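Local coordinates for Mgp-operon protein 3 (Mycoplasma pneumoniae, PDB 6RJ1) that probably works as an extracellular adhesin that, alongside the P1 protein, helps the bacterium attach to sugars on host cells, at residues 130-136 with 483-489; 52-58 with 455-460; 684-688 with 731-735. All blocks are in the same frame, centred on the assembly; numbering follows the deposited sequence.

Interaction 1: residues 130-136 with 483-489; sequences RKIKLAL and EDQESGK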
loop_
_atom_site.group_PDB
_atom_site.type_symbol
_atom_site.label_atom_id
_atom_site.label_comp_id
_atom_site.label_asym_id
_atom_site.label_seq_id
_atom_site.Cartn_x
_atom_site.Cartn_y
_atom_site.Cartn_z
ATOM N N ARG A 130 8.666 2.802 29.773
ATOM C CA ARG A 130 9.186 1.550 29.230
ATOM C C ARG A 130 9.228 1.519 27.702
ATOM O O ARG A 130 8.640 2.379 27.044
ATOM C CB ARG A 130 8.376 0.347 29.779
ATOM C CG ARG A 130 6.864 0.392 29.510
ATOM C CD ARG A 130 6.129 -0.791 30.107
ATOM N NE ARG A 130 6.596 -2.057 29.534
ATOM C CZ ARG A 130 7.042 -3.087 30.248
ATOM N NH1 ARG A 130 7.468 -4.184 29.642
ATOM N NH2 ARG A 130 7.062 -3.029 31.576
ATOM N N LYS A 131 9.934 0.515 27.149
ATOM C CA LYS A 131 10.051 0.259 25.710
ATOM C C LYS A 131 9.668 -1.181 25.376
ATOM O O LYS A 131 10.007 -2.102 26.123
ATOM C CB LYS A 131 11.430 0.658 25.138
ATOM C CG LYS A 131 12.652 -0.048 25.728
ATOM C CD LYS A 131 13.932 0.406 25.027
ATOM C CE LYS A 131 15.109 -0.510 25.271
ATOM N NZ LYS A 131 15.801 -0.211 26.552
ATOM N N ILE A 132 8.905 -1.362 24.288
ATOM C CA ILE A 132 8.449 -2.673 23.817
ATOM C C ILE A 132 9.135 -2.946 22.477
ATOM O O ILE A 132 8.948 -2.192 21.515
ATOM C CB ILE A 132 6.887 -2.779 23.732
ATOM C CG1 ILE A 132 6.205 -2.414 25.074
ATOM C CG2 ILE A 132 6.430 -4.162 23.246
ATOM C CD1 ILE A 132 5.471 -1.124 25.063
ATOM N N LYS A 133 9.947 -4.009 22.433
ATOM C CA LYS A 133 10.681 -4.422 21.242
ATOM C C LYS A 133 9.733 -5.005 20.199
ATOM O O LYS A 133 8.814 -5.755 20.531
ATOM C CB LYS A 133 11.741 -5.454 21.632
ATOM C CG LYS A 133 12.928 -5.541 20.698
ATOM C CD LYS A 133 13.934 -6.458 21.337
ATOM C CE LYS A 133 15.187 -6.629 20.539
ATOM N NZ LYS A 133 15.051 -7.726 19.549
ATOM N N LEU A 134 9.949 -4.649 18.934
ATOM C CA LEU A 134 9.127 -5.151 17.842
ATOM C C LEU A 134 9.885 -6.291 17.198
ATOM O O LEU A 134 10.684 -6.092 16.287
ATOM C CB LEU A 134 8.780 -4.038 16.842
ATOM C CG LEU A 134 8.016 -2.828 17.390
ATOM C CD1 LEU A 134 7.834 -1.793 16.318
ATOM C CD2 LEU A 134 6.665 -3.230 17.999
ATOM N N ALA A 135 9.689 -7.486 17.744
ATOM C CA ALA A 135 10.347 -8.696 17.287
ATOM C C ALA A 135 9.859 -9.156 15.914
ATOM O O ALA A 135 8.688 -8.974 15.568
ATOM C CB ALA A 135 10.151 -9.798 18.307
ATOM N N LEU A 136 10.781 -9.747 15.132
ATOM C CA LEU A 136 10.550 -10.313 13.811
ATOM C C LEU A 136 9.381 -11.332 13.872
ATOM O O LEU A 136 9.245 -12.026 14.890
ATOM C CB LEU A 136 11.820 -11.080 13.386
ATOM C CG LEU A 136 12.816 -10.481 12.376
ATOM C CD1 LEU A 136 12.240 -9.393 11.517
ATOM C CD2 LEU A 136 14.109 -10.127 13.021
ATOM N N GLU A 483 1.274 -3.386 26.222
ATOM C CA GLU A 483 2.020 -2.295 26.851
ATOM C C GLU A 483 2.949 -2.884 27.934
ATOM O O GLU A 483 4.111 -2.496 28.039
ATOM C CB GLU A 483 1.025 -1.305 27.467
ATOM C CG GLU A 483 1.593 0.075 27.735
ATOM C CD GLU A 483 0.638 1.053 28.395
ATOM O OE1 GLU A 483 1.104 2.149 28.783
ATOM O OE2 GLU A 483 -0.565 0.729 28.533
ATOM N N ASP A 484 2.427 -3.864 28.686
ATOM C CA ASP A 484 3.084 -4.597 29.762
ATOM C C ASP A 484 4.247 -5.490 29.290
ATOM O O ASP A 484 5.133 -5.785 30.100
ATOM C CB ASP A 484 2.037 -5.457 30.495
ATOM C CG ASP A 484 1.237 -6.368 29.568
ATOM O OD1 ASP A 484 0.463 -5.838 28.731
ATOM O OD2 ASP A 484 1.387 -7.608 29.676
ATOM N N GLN A 485 4.217 -5.962 28.013
ATOM C CA GLN A 485 5.227 -6.857 27.417
ATOM C C GLN A 485 6.595 -6.186 27.220
ATOM O O GLN A 485 6.669 -4.966 27.102
ATOM C CB GLN A 485 4.735 -7.413 26.068
ATOM C CG GLN A 485 3.657 -8.497 26.161
ATOM C CD GLN A 485 3.376 -9.186 24.832
ATOM O OE1 GLN A 485 3.339 -8.566 23.753
ATOM N NE2 GLN A 485 3.150 -10.496 24.882
ATOM N N GLU A 486 7.672 -6.991 27.177
ATOM C CA GLU A 486 9.048 -6.529 26.950
ATOM C C GLU A 486 9.324 -6.470 25.447
ATOM O O GLU A 486 10.128 -5.655 24.989
ATOM C CB GLU A 486 10.058 -7.484 27.612
ATOM C CG GLU A 486 10.229 -7.292 29.110
ATOM C CD GLU A 486 11.321 -6.325 29.527
ATOM O OE1 GLU A 486 11.132 -5.098 29.358
ATOM O OE2 GLU A 486 12.358 -6.793 30.047
ATOM N N SER A 487 8.675 -7.370 24.694
ATOM C CA SER A 487 8.785 -7.514 23.245
ATOM C C SER A 487 7.525 -8.198 22.692
ATOM O O SER A 487 6.693 -8.685 23.460
ATOM C CB SER A 487 10.047 -8.299 22.876
ATOM O OG SER A 487 9.800 -9.576 22.307
ATOM N N GLY A 488 7.409 -8.228 21.370
ATOM C CA GLY A 488 6.292 -8.860 20.689
ATOM C C GLY A 488 6.594 -9.138 19.238
ATOM O O GLY A 488 7.084 -8.254 18.532
ATOM N N LYS A 489 6.323 -10.376 18.791
ATOM C CA LYS A 489 6.520 -10.820 17.408
ATOM C C LYS A 489 5.404 -10.256 16.549
ATOM O O LYS A 489 4.301 -10.002 17.055
ATOM C CB LYS A 489 6.506 -12.351 17.305
ATOM C CG LYS A 489 7.716 -13.044 17.906
ATOM C CD LYS A 489 7.464 -14.531 18.061
ATOM C CE LYS A 489 8.629 -15.206 18.733
ATOM N NZ LYS A 489 8.493 -16.680 18.724
#
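Parallel beta pairing joins residues 130-136, on the C-terminal part of strand 125-135, to residues 483-489, a turn (483-486) and the start of strand 487-492. It is the only parallel junction in an otherwise antiparallel sheet and unites strands from two distant parts of the chain. The short strand axes approach to 4.5 Å at 21°. K133 holds the register: its N donates to E486 O (3.0 Å) and its O accepts from G488 N (3.0 Å), so both bonds flank S487, whose CA lies 4.1 Å from K133 CA. A135 N to G488 O is short (2.8 Å) but bent and weak. G488 presents no side chain; on the face that carries L134, W479 of neighbouring strand 477-482 packs against the leucine, and its NE1 hydrogen-bonds A135 O. Upstream, R130 reaches over the turn: NH1 makes a weak hydrogen bond to Q485 O (2.8 Å), and E486 OE1 is a long ion pair at 3.8 Å from NH1, well off the guanidinium plane. The junction is thus fixed mainly by main-chain bonds, with R130 adding one weak hydrogen bond to a turn carbonyl and a long-range attraction to the E486 carboxylate.

Interaction 2: residues 52-58 with 455-460; sequences KLVALVR and TAQLAY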
loop_
_atom_site.group_PDB
_atom_site.type_symbol
_atom_site.label_atom_id
_atom_site.label_comp_id
_atom_site.label_asym_id
_atom_site.label_seq_id
_atom_site.Cartn_x
_atom_site.Cartn_y
_atom_site.Cartn_z
ATOM N N LYS A 52 -0.382 10.068 29.084
ATOM C CA LYS A 52 0.414 9.144 28.273
ATOM C C LYS A 52 0.830 9.673 26.894
ATOM O O LYS A 52 0.075 10.392 26.234
ATOM C CB LYS A 52 -0.342 7.807 28.126
ATOM C CG LYS A 52 0.478 6.623 27.590
ATOM C CD LYS A 52 0.259 5.356 28.407
ATOM C CE LYS A 52 -1.078 4.695 28.162
ATOM N NZ LYS A 52 -1.438 3.775 29.274
ATOM N N LEU A 53 2.043 9.283 26.470
ATOM C CA LEU A 53 2.620 9.583 25.168
ATOM C C LEU A 53 3.341 8.334 24.669
ATOM O O LEU A 53 4.244 7.823 25.332
ATOM C CB LEU A 53 3.557 10.802 25.216
ATOM C CG LEU A 53 4.232 11.201 23.901
ATOM C CD1 LEU A 53 3.257 11.904 22.958
ATOM C CD2 LEU A 53 5.418 12.085 24.172
ATOM N N VAL A 54 2.896 7.828 23.518
ATOM C CA VAL A 54 3.426 6.635 22.866
ATOM C C VAL A 54 4.230 7.067 21.635
ATOM O O VAL A 54 3.747 7.886 20.857
ATOM C CB VAL A 54 2.273 5.655 22.507
ATOM C CG1 VAL A 54 2.802 4.389 21.848
ATOM C CG2 VAL A 54 1.439 5.311 23.740
ATOM N N ALA A 55 5.457 6.539 21.472
ATOM C CA ALA A 55 6.323 6.863 20.330
ATOM C C ALA A 55 6.816 5.596 19.616
ATOM O O ALA A 55 6.821 4.522 20.210
ATOM C CB ALA A 55 7.503 7.716 20.787
ATOM N N LEU A 56 7.196 5.723 18.336
ATOM C CA LEU A 56 7.714 4.644 17.499
ATOM C C LEU A 56 9.065 5.079 16.937
ATOM O O LEU A 56 9.167 6.120 16.278
ATOM C CB LEU A 56 6.729 4.321 16.359
ATOM C CG LEU A 56 7.096 3.183 15.395
ATOM C CD1 LEU A 56 7.299 1.866 16.134
ATOM C CD2 LEU A 56 6.043 3.026 14.324
ATOM N N VAL A 57 10.099 4.292 17.211
ATOM C CA VAL A 57 11.462 4.598 16.768
ATOM C C VAL A 57 12.112 3.417 16.037
ATOM O O VAL A 57 11.909 2.262 16.421
ATOM C CB VAL A 57 12.374 5.121 17.927
ATOM C CG1 VAL A 57 11.953 6.511 18.405
ATOM C CG2 VAL A 57 12.442 4.132 19.088
ATOM N N ARG A 58 12.932 3.721 15.026
ATOM C CA ARG A 58 13.665 2.727 14.249
ATOM C C ARG A 58 15.089 3.198 13.971
ATOM O O ARG A 58 15.346 4.392 14.009
ATOM C CB ARG A 58 12.910 2.373 12.945
ATOM C CG ARG A 58 12.889 3.464 11.898
ATOM C CD ARG A 58 11.960 3.128 10.756
ATOM N NE ARG A 58 11.818 4.268 9.845
ATOM C CZ ARG A 58 11.031 4.285 8.780
ATOM N NH1 ARG A 58 10.296 3.223 8.471
ATOM N NH2 ARG A 58 10.971 5.363 8.013
ATOM N N THR A 455 7.947 -0.875 10.358
ATOM C CA THR A 455 7.826 -0.185 11.642
ATOM C C THR A 455 7.661 1.302 11.336
ATOM O O THR A 455 8.573 2.103 11.584
ATOM C CB THR A 455 9.016 -0.549 12.545
ATOM O OG1 THR A 455 10.229 -0.057 11.970
ATOM C CG2 THR A 455 9.136 -2.046 12.781
ATOM N N ALA A 456 6.488 1.659 10.758
ATOM C CA ALA A 456 6.203 3.010 10.278
ATOM C C ALA A 456 5.056 3.765 10.977
ATOM O O ALA A 456 5.174 4.978 11.177
ATOM C CB ALA A 456 5.947 2.969 8.773
ATOM N N GLN A 457 3.936 3.085 11.286
ATOM C CA GLN A 457 2.764 3.753 11.872
ATOM C C GLN A 457 2.220 3.012 13.082
ATOM O O GLN A 457 2.144 1.785 13.048
ATOM C CB GLN A 457 1.643 3.877 10.816
ATOM C CG GLN A 457 2.052 4.508 9.494
ATOM C CD GLN A 457 0.887 4.584 8.552
ATOM O OE1 GLN A 457 0.006 5.435 8.704
ATOM N NE2 GLN A 457 0.862 3.699 7.556
ATOM N N LEU A 458 1.784 3.745 14.124
ATOM C CA LEU A 458 1.230 3.107 15.318
ATOM C C LEU A 458 -0.155 3.632 15.737
ATOM O O LEU A 458 -0.633 4.654 15.242
ATOM C CB LEU A 458 2.207 3.110 16.531
ATOM C CG LEU A 458 2.704 4.433 17.158
ATOM C CD1 LEU A 458 1.669 5.059 18.030
ATOM C CD2 LEU A 458 3.809 4.153 18.116
ATOM N N ALA A 459 -0.780 2.895 16.676
ATOM C CA ALA A 459 -2.076 3.161 17.289
ATOM C C ALA A 459 -2.121 2.469 18.642
ATOM O O ALA A 459 -1.608 1.353 18.787
ATOM C CB ALA A 459 -3.197 2.636 16.406
ATOM N N TYR A 460 -2.720 3.142 19.640
ATOM C CA TYR A 460 -2.875 2.603 20.988
ATOM C C TYR A 460 -4.356 2.383 21.263
ATOM O O TYR A 460 -5.163 3.289 21.060
ATOM C CB TYR A 460 -2.230 3.530 22.041
ATOM C CG TYR A 460 -2.412 3.058 23.469
ATOM C CD1 TYR A 460 -3.583 3.330 24.169
ATOM C CD2 TYR A 460 -1.414 2.340 24.120
ATOM C CE1 TYR A 460 -3.763 2.890 25.480
ATOM C CE2 TYR A 460 -1.580 1.896 25.434
ATOM C CZ TYR A 460 -2.756 2.181 26.111
ATOM O OH TYR A 460 -2.942 1.763 27.407
#
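L458 sets its CD2 methyl against the root of L56, 3.4 Å from L56 CB, and into the gap beside V54, whose CG1 is 3.9 Å from the same methyl. The two strands run nearly antiparallel (155°), but their axes stay 7.7 Å apart, so this is face-to-face packing of side chains and not sheet pairing. K52, V54, L56 and R58 point toward 455-460, and L458 and Y460 point back. L56 meets backbone as well as side chain: its CD2 is 3.6 Å from A456 C and 3.7 Å from Q457 N, at a classic beta bulge where A456 and Q457 share one partner on strand 464-468. At one end V54 CG2 touches Y460 CD2 (4.1 Å), and K52 NZ comes to 3.1 Å from Y460 OH; both polar groups are held by E483, K52 by a salt bridge and Y460 by a hydrogen bond. At the other, R58 CD lies 3.6 Å from T455 O, while R58 NH1 bonds to H452 O and T455 OG1 to S113. The apolar middle is therefore closed at both ends by polar side chains. The sheet curls, so that strand 457-461, at one edge and following helix 446-454, comes back to face strand 52-59, next to the other edge; the side chains between them form its apolar interior. Strand 52-59 lies between 40-48 and 114-121, with D44 and K46 of strand 40-48 bonding the L458 backbone and L134 of strand 125-135 packing on L56 and T455.

Interaction 3: residues 684-688 with 731-735; sequences ERLPS and HYLPV
An extended loop packs on the end of a beta strand: residues 684-688, between helix 666-673 and strand 693-699, meet residues 731-735, where strand 723-732 of a mixed sheet runs out at Y732. Backbone: 685-688 stay extended, in the beta to polyproline II region (phi -76 to -88°, psi 120 to 150°); past Y732 (-75/118°), L733 is at -133/82° and P734 is extended (-76/166°). The nearest CA pair is P687 with Y732, 6.2 Å apart. Ring packing: Y732, chi1 t (172°) and chi2 61°, points toward the linker, and one ring face is covered by P687 C and S688 N. P687 CA is 3.7 Å from Y732 CD2, and S688 CB 3.6 Å from Y732 CE1. Polar end: Y732 OH bonds to D671 O. Guanidinium packing: R685 (t, t, p, chi4 -170°) lays one face over Y732 CE2 and P734 CG. The linker is packed onto the strand's end chiefly by van der Waals contact, R685 NH2 lying 3.6 Å from P734 CG.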
loop_
_atom_site.group_PDB
_atom_site.type_symbol
_atom_site.label_atom_id
_atom_site.label_comp_id
_atom_site.label_asym_id
_atom_site.label_seq_id
_atom_site.Cartn_x
_atom_site.Cartn_y
_atom_site.Cartn_z
ATOM N N GLU A 684 -22.101 1.817 -16.761
ATOM C CA GLU A 684 -21.493 1.396 -15.506
ATOM C C GLU A 684 -20.053 1.006 -15.727
ATOM O O GLU A 684 -19.744 0.337 -16.715
ATOM C CB GLU A 684 -22.271 0.234 -14.867
ATOM C CG GLU A 684 -23.301 0.697 -13.846
ATOM C CD GLU A 684 -23.911 -0.401 -12.994
ATOM O OE1 GLU A 684 -23.597 -0.458 -11.781
ATOM O OE2 GLU A 684 -24.704 -1.203 -13.539
ATOM N N ARG A 685 -19.168 1.435 -14.810
ATOM C CA ARG A 685 -17.751 1.108 -14.857
ATOM C C ARG A 685 -17.581 -0.316 -14.391
ATOM O O ARG A 685 -18.091 -0.686 -13.334
ATOM C CB ARG A 685 -16.917 2.060 -13.993
ATOM C CG ARG A 685 -15.422 1.935 -14.246
ATOM C CD ARG A 685 -14.612 2.892 -13.411
ATOM N NE ARG A 685 -14.677 2.572 -11.984
ATOM C CZ ARG A 685 -14.205 3.363 -11.024
ATOM N NH1 ARG A 685 -14.297 3.000 -9.749
ATOM N NH2 ARG A 685 -13.628 4.517 -11.331
ATOM N N LEU A 686 -16.895 -1.124 -15.208
ATOM C CA LEU A 686 -16.628 -2.529 -14.924
ATOM C C LEU A 686 -15.448 -2.633 -13.962
ATOM O O LEU A 686 -14.366 -2.106 -14.245
ATOM C CB LEU A 686 -16.396 -3.320 -16.214
ATOM C CG LEU A 686 -17.545 -3.317 -17.221
ATOM C CD1 LEU A 686 -17.086 -3.839 -18.558
ATOM C CD2 LEU A 686 -18.740 -4.095 -16.712
ATOM N N PRO A 687 -15.648 -3.237 -12.776
ATOM C CA PRO A 687 -14.552 -3.271 -11.805
ATOM C C PRO A 687 -13.564 -4.412 -11.976
ATOM O O PRO A 687 -13.925 -5.507 -12.422
ATOM C CB PRO A 687 -15.284 -3.370 -10.467
ATOM C CG PRO A 687 -16.554 -4.124 -10.790
ATOM C CD PRO A 687 -16.872 -3.878 -12.242
ATOM N N SER A 688 -12.314 -4.149 -11.587
ATOM C CA SER A 688 -11.254 -5.134 -11.527
ATOM C C SER A 688 -11.388 -5.739 -10.122
ATOM O O SER A 688 -11.856 -5.068 -9.190
ATOM C CB SER A 688 -9.887 -4.477 -11.695
ATOM O OG SER A 688 -8.830 -5.313 -11.249
ATOM N N HIS A 731 -12.442 -2.458 -2.311
ATOM C CA HIS A 731 -13.056 -1.633 -3.329
ATOM C C HIS A 731 -12.059 -1.283 -4.413
ATOM O O HIS A 731 -10.903 -0.964 -4.135
ATOM C CB HIS A 731 -13.632 -0.354 -2.703
ATOM C CG HIS A 731 -14.819 0.172 -3.438
ATOM N ND1 HIS A 731 -16.102 0.012 -2.941
ATOM C CD2 HIS A 731 -14.888 0.806 -4.634
ATOM C CE1 HIS A 731 -16.903 0.557 -3.842
ATOM N NE2 HIS A 731 -16.217 1.056 -4.874
ATOM N N TYR A 732 -12.529 -1.317 -5.653
ATOM C CA TYR A 732 -11.742 -0.964 -6.817
ATOM C C TYR A 732 -11.616 0.552 -6.859
ATOM O O TYR A 732 -12.619 1.274 -6.911
ATOM C CB TYR A 732 -12.400 -1.544 -8.078
ATOM C CG TYR A 732 -11.812 -1.099 -9.397
ATOM C CD1 TYR A 732 -10.481 -1.361 -9.717
ATOM C CD2 TYR A 732 -12.610 -0.498 -10.367
ATOM C CE1 TYR A 732 -9.949 -0.990 -10.955
ATOM C CE2 TYR A 732 -12.093 -0.134 -11.604
ATOM C CZ TYR A 732 -10.768 -0.387 -11.897
ATOM O OH TYR A 732 -10.300 -0.029 -13.132
ATOM N N LEU A 733 -10.376 1.025 -6.764
ATOM C CA LEU A 733 -10.062 2.445 -6.736
ATOM C C LEU A 733 -8.912 2.756 -7.719
ATOM O O LEU A 733 -7.753 2.821 -7.314
ATOM C CB LEU A 733 -9.726 2.841 -5.279
ATOM C CG LEU A 733 -9.656 4.312 -4.921
ATOM C CD1 LEU A 733 -10.939 5.035 -5.272
ATOM C CD2 LEU A 733 -9.361 4.474 -3.444
ATOM N N PRO A 734 -9.225 2.915 -9.025
ATOM C CA PRO A 734 -8.164 3.190 -10.004
ATOM C C PRO A 734 -7.662 4.628 -9.969
ATOM O O PRO A 734 -8.340 5.475 -9.401
ATOM C CB PRO A 734 -8.857 2.887 -11.336
ATOM C CG PRO A 734 -10.271 3.220 -11.092
ATOM C CD PRO A 734 -10.549 2.835 -9.678
ATOM N N VAL A 735 -6.503 4.920 -10.610
ATOM C CA VAL A 735 -6.003 6.301 -10.728
ATOM C C VAL A 735 -6.908 7.075 -11.697
ATOM O O VAL A 735 -7.452 6.459 -12.624
ATOM C CB VAL A 735 -4.528 6.438 -11.193
ATOM C CG1 VAL A 735 -3.567 6.337 -10.029
ATOM C CG2 VAL A 735 -4.166 5.476 -12.317
#

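Interactions 1 and 2 belong to one sheet and touch, their centres 12 Å apart. E483 of interaction 1 reaches both strands of interaction 2, its OE1 in a salt bridge with K52 NZ (3.1 Å) and its OE2 in a probable hydrogen bond with Y460 OH (2.8 Å). L134 CD1 packs 3.7 Å from L56 CD1 and 3.8 Å from T455 CG2, extending the apolar layer between the strands. Their segments alternate along the chain, so together they draw the early strands onto the later ones. Interaction 3 follows both in sequence and lies across the chain's centre, about 40 Å from interaction 1 and 34 Å from interaction 2 between centres, with nearest atoms about 27 and 15 Å away.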